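Local coordinates for S-adenosylmethionine decarboxylase proenzyme (Aquifex aeolicus, PDB 2III), which catalyses the decarboxylation of S-adenosylmethionine to S-adenosylmethioninamine, the aminopropyl donor for spermidine synthesis, using a pyruvoyl group made by self-cleavage, at the interface of chains A and B. Numbering follows the deposited sequence. Chains: chain A/B, S-adenosylmethionine decarboxylase proenzyme.

The interface of chains A and B. Residues chain A 11-12, 69, 71, 76, 78-80; chain B 82, 84, 113-114.
B:Arg113, on strand 105-116, pushes its guanidinium between two carboxylates of chain A, and the tight part of this sheet-to-sheet contact is built around it. Its NE meets OD1 of A:Asp12 at 2.6 Å, a salt bridge that is also a hydrogen bond, using the syn lone pair of the oxygen; the carboxylate and guanidinium planes lie 15° apart. At the other end of the group NH1 binds OD2 of A:Asp80 at 3.0 Å, again on a syn lone pair and with 163° at the hydrogen, although this carboxylate is turned further from the guanidinium plane. NH2 bonds to two backbone carbonyls, A:Ala11 O and A:Val79 O, each 3.2 Å away; both are approached from above the carbonyl plane, off the lone pairs, as bent bonds. Bends at chi2 and chi3 fold the arginine chain so that all three nitrogens face chain A, and partners around the guanidinium edge should fix its rotation. An alanine in place of B:Arg113 would probably leave the carboxylates of A:Asp12 and A:Asp80 without their cationic mate and the carbonyls of A:Ala11 and A:Val79 without this donor. Next to this cluster, the phenol OH of B:Tyr82 hydrogen-bonds A:Thr78 OG1 at 2.9 Å, while CD2 of the A:His69 imidazole points at the face of the tyrosine ring near CE1, edge-to-face with the planes 85° apart. The contact is looser toward B:Cys84, a poorly ordered residue whose SG lies 3.7 Å from CZ2 at the indole edge of A:Trp71, and toward B:Gly114, whose CA touches CD2 of A:Leu76; apolar contacts dominate there. By joining strands of both subunits, the patch and its two-fold twin help hold together the dimer of alpha/beta units formed by the processed enzyme, and they bring A:His69, the predicted proton acceptor for self-processing, against the partner chain and B:Cys84, the predicted proton donor for catalysis, beside chain A.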
loop_
_atom_site.group_PDB
_atom_site.type_symbol
_atom_site.label_atom_id
_atom_site.label_comp_id
_atom_site.label_asym_id
_atom_site.label_seq_id
_atom_site.Cartn_x
_atom_site.Cartn_y
_atom_site.Cartn_z
ATOM N N ALA A 11 5.039 -6.073 -6.043
ATOM C CA ALA A 11 6.221 -6.569 -6.724
ATOM C C ALA A 11 7.423 -5.705 -6.432
ATOM O O ALA A 11 7.306 -4.490 -6.288
ATOM C CB ALA A 11 5.974 -6.602 -8.220
ATOM N N ASP A 12 8.581 -6.342 -6.325
ATOM C CA ASP A 12 9.818 -5.616 -6.116
ATOM C C ASP A 12 10.534 -5.771 -7.456
ATOM O O ASP A 12 10.836 -6.885 -7.887
ATOM C CB ASP A 12 10.625 -6.232 -4.971
ATOM C CG ASP A 12 9.865 -6.227 -3.654
ATOM O OD1 ASP A 12 8.914 -5.423 -3.504
ATOM O OD2 ASP A 12 10.226 -7.023 -2.762
ATOM N N HIS A 69 7.550 3.159 -4.537
ATOM C CA HIS A 69 8.644 3.775 -3.802
ATOM C C HIS A 69 9.878 3.379 -4.612
ATOM O O HIS A 69 9.976 2.237 -5.078
ATOM C CB HIS A 69 8.684 3.199 -2.383
ATOM C CG HIS A 69 7.409 3.400 -1.612
ATOM N ND1 HIS A 69 6.989 4.637 -1.171
ATOM C CD2 HIS A 69 6.464 2.518 -1.204
ATOM C CE1 HIS A 69 5.843 4.509 -0.523
ATOM N NE2 HIS A 69 5.503 3.233 -0.527
ATOM N N TRP A 71 14.357 3.637 -5.528
ATOM C CA TRP A 71 15.743 3.811 -5.112
ATOM C C TRP A 71 16.595 3.699 -6.362
ATOM O O TRP A 71 17.014 2.606 -6.744
ATOM C CB TRP A 71 16.156 2.709 -4.133
ATOM C CG TRP A 71 15.504 2.799 -2.789
ATOM C CD1 TRP A 71 16.025 3.368 -1.666
ATOM C CD2 TRP A 71 14.205 2.304 -2.428
ATOM N NE1 TRP A 71 15.132 3.256 -0.623
ATOM C CE2 TRP A 71 14.009 2.610 -1.063
ATOM C CE3 TRP A 71 13.190 1.630 -3.126
ATOM C CZ2 TRP A 71 12.833 2.265 -0.376
ATOM C CZ3 TRP A 71 12.022 1.286 -2.443
ATOM C CH2 TRP A 71 11.856 1.608 -1.079
ATOM N N LEU A 76 15.990 -0.122 -8.120
ATOM C CA LEU A 76 14.835 -0.750 -7.500
ATOM C C LEU A 76 13.599 0.112 -7.324
ATOM O O LEU A 76 13.683 1.301 -6.991
ATOM C CB LEU A 76 15.238 -1.298 -6.130
ATOM C CG LEU A 76 14.092 -1.755 -5.221
ATOM C CD1 LEU A 76 13.552 -3.077 -5.725
ATOM C CD2 LEU A 76 14.584 -1.880 -3.784
ATOM N N THR A 78 9.535 -0.536 -5.651
ATOM C CA THR A 78 8.597 -1.429 -4.992
ATOM C C THR A 78 7.201 -0.921 -5.317
ATOM O O THR A 78 6.841 0.219 -4.992
ATOM C CB THR A 78 8.844 -1.464 -3.471
ATOM O OG1 THR A 78 8.940 -0.126 -2.957
ATOM C CG2 THR A 78 10.140 -2.218 -3.183
ATOM N N VAL A 79 6.425 -1.782 -5.967
ATOM C CA VAL A 79 5.084 -1.440 -6.429
ATOM C C VAL A 79 3.914 -2.198 -5.795
ATOM O O VAL A 79 4.009 -3.387 -5.503
ATOM C CB VAL A 79 4.994 -1.661 -7.950
ATOM C CG1 VAL A 79 3.690 -1.082 -8.482
ATOM C CG2 VAL A 79 6.217 -1.041 -8.646
ATOM N N ASP A 80 2.801 -1.499 -5.604
ATOM C CA ASP A 80 1.597 -2.108 -5.056
ATOM C C ASP A 80 0.397 -1.715 -5.904
ATOM O O ASP A 80 0.173 -0.528 -6.167
ATOM C CB ASP A 80 1.324 -1.633 -3.620
ATOM C CG ASP A 80 2.246 -2.264 -2.599
ATOM O OD1 ASP A 80 1.720 -2.884 -1.646
ATOM O OD2 ASP A 80 3.484 -2.129 -2.736
ATOM N N TYR B 82 4.032 -0.109 5.840
ATOM C CA TYR B 82 5.274 -0.285 5.095
ATOM C C TYR B 82 6.255 0.841 5.447
ATOM O O TYR B 82 6.028 1.990 5.077
ATOM C CB TYR B 82 4.928 -0.256 3.599
ATOM C CG TYR B 82 6.057 -0.478 2.615
ATOM C CD1 TYR B 82 5.799 -0.485 1.245
ATOM C CD2 TYR B 82 7.377 -0.684 3.038
ATOM C CE1 TYR B 82 6.818 -0.689 0.314
ATOM C CE2 TYR B 82 8.411 -0.888 2.111
ATOM C CZ TYR B 82 8.122 -0.888 0.751
ATOM O OH TYR B 82 9.126 -1.059 -0.183
ATOM N N CYS B 84 10.651 2.010 5.961
ATOM C CA CYS B 84 12.005 1.729 5.482
ATOM C C CYS B 84 13.043 1.995 6.565
ATOM O O CYS B 84 13.078 3.080 7.141
ATOM C CB CYS B 84 12.325 2.596 4.261
ATOM S SG CYS B 84 11.158 2.423 2.902
ATOM N N ARG B 113 10.730 -5.885 1.748
ATOM C CA ARG B 113 10.701 -5.329 0.398
ATOM C C ARG B 113 12.053 -4.757 -0.027
ATOM O O ARG B 113 12.578 -3.847 0.610
ATOM C CB ARG B 113 9.643 -4.214 0.286
ATOM C CG ARG B 113 8.217 -4.529 0.784
ATOM C CD ARG B 113 7.435 -5.487 -0.099
ATOM N NE ARG B 113 7.280 -5.061 -1.493
ATOM C CZ ARG B 113 6.288 -4.308 -1.970
ATOM N NH1 ARG B 113 5.328 -3.862 -1.175
ATOM N NH2 ARG B 113 6.235 -4.033 -3.270
ATOM N N GLY B 114 12.609 -5.299 -1.105
ATOM C CA GLY B 114 13.872 -4.802 -1.623
ATOM C C GLY B 114 15.112 -5.301 -0.917
ATOM O O GLY B 114 15.522 -4.750 0.109
#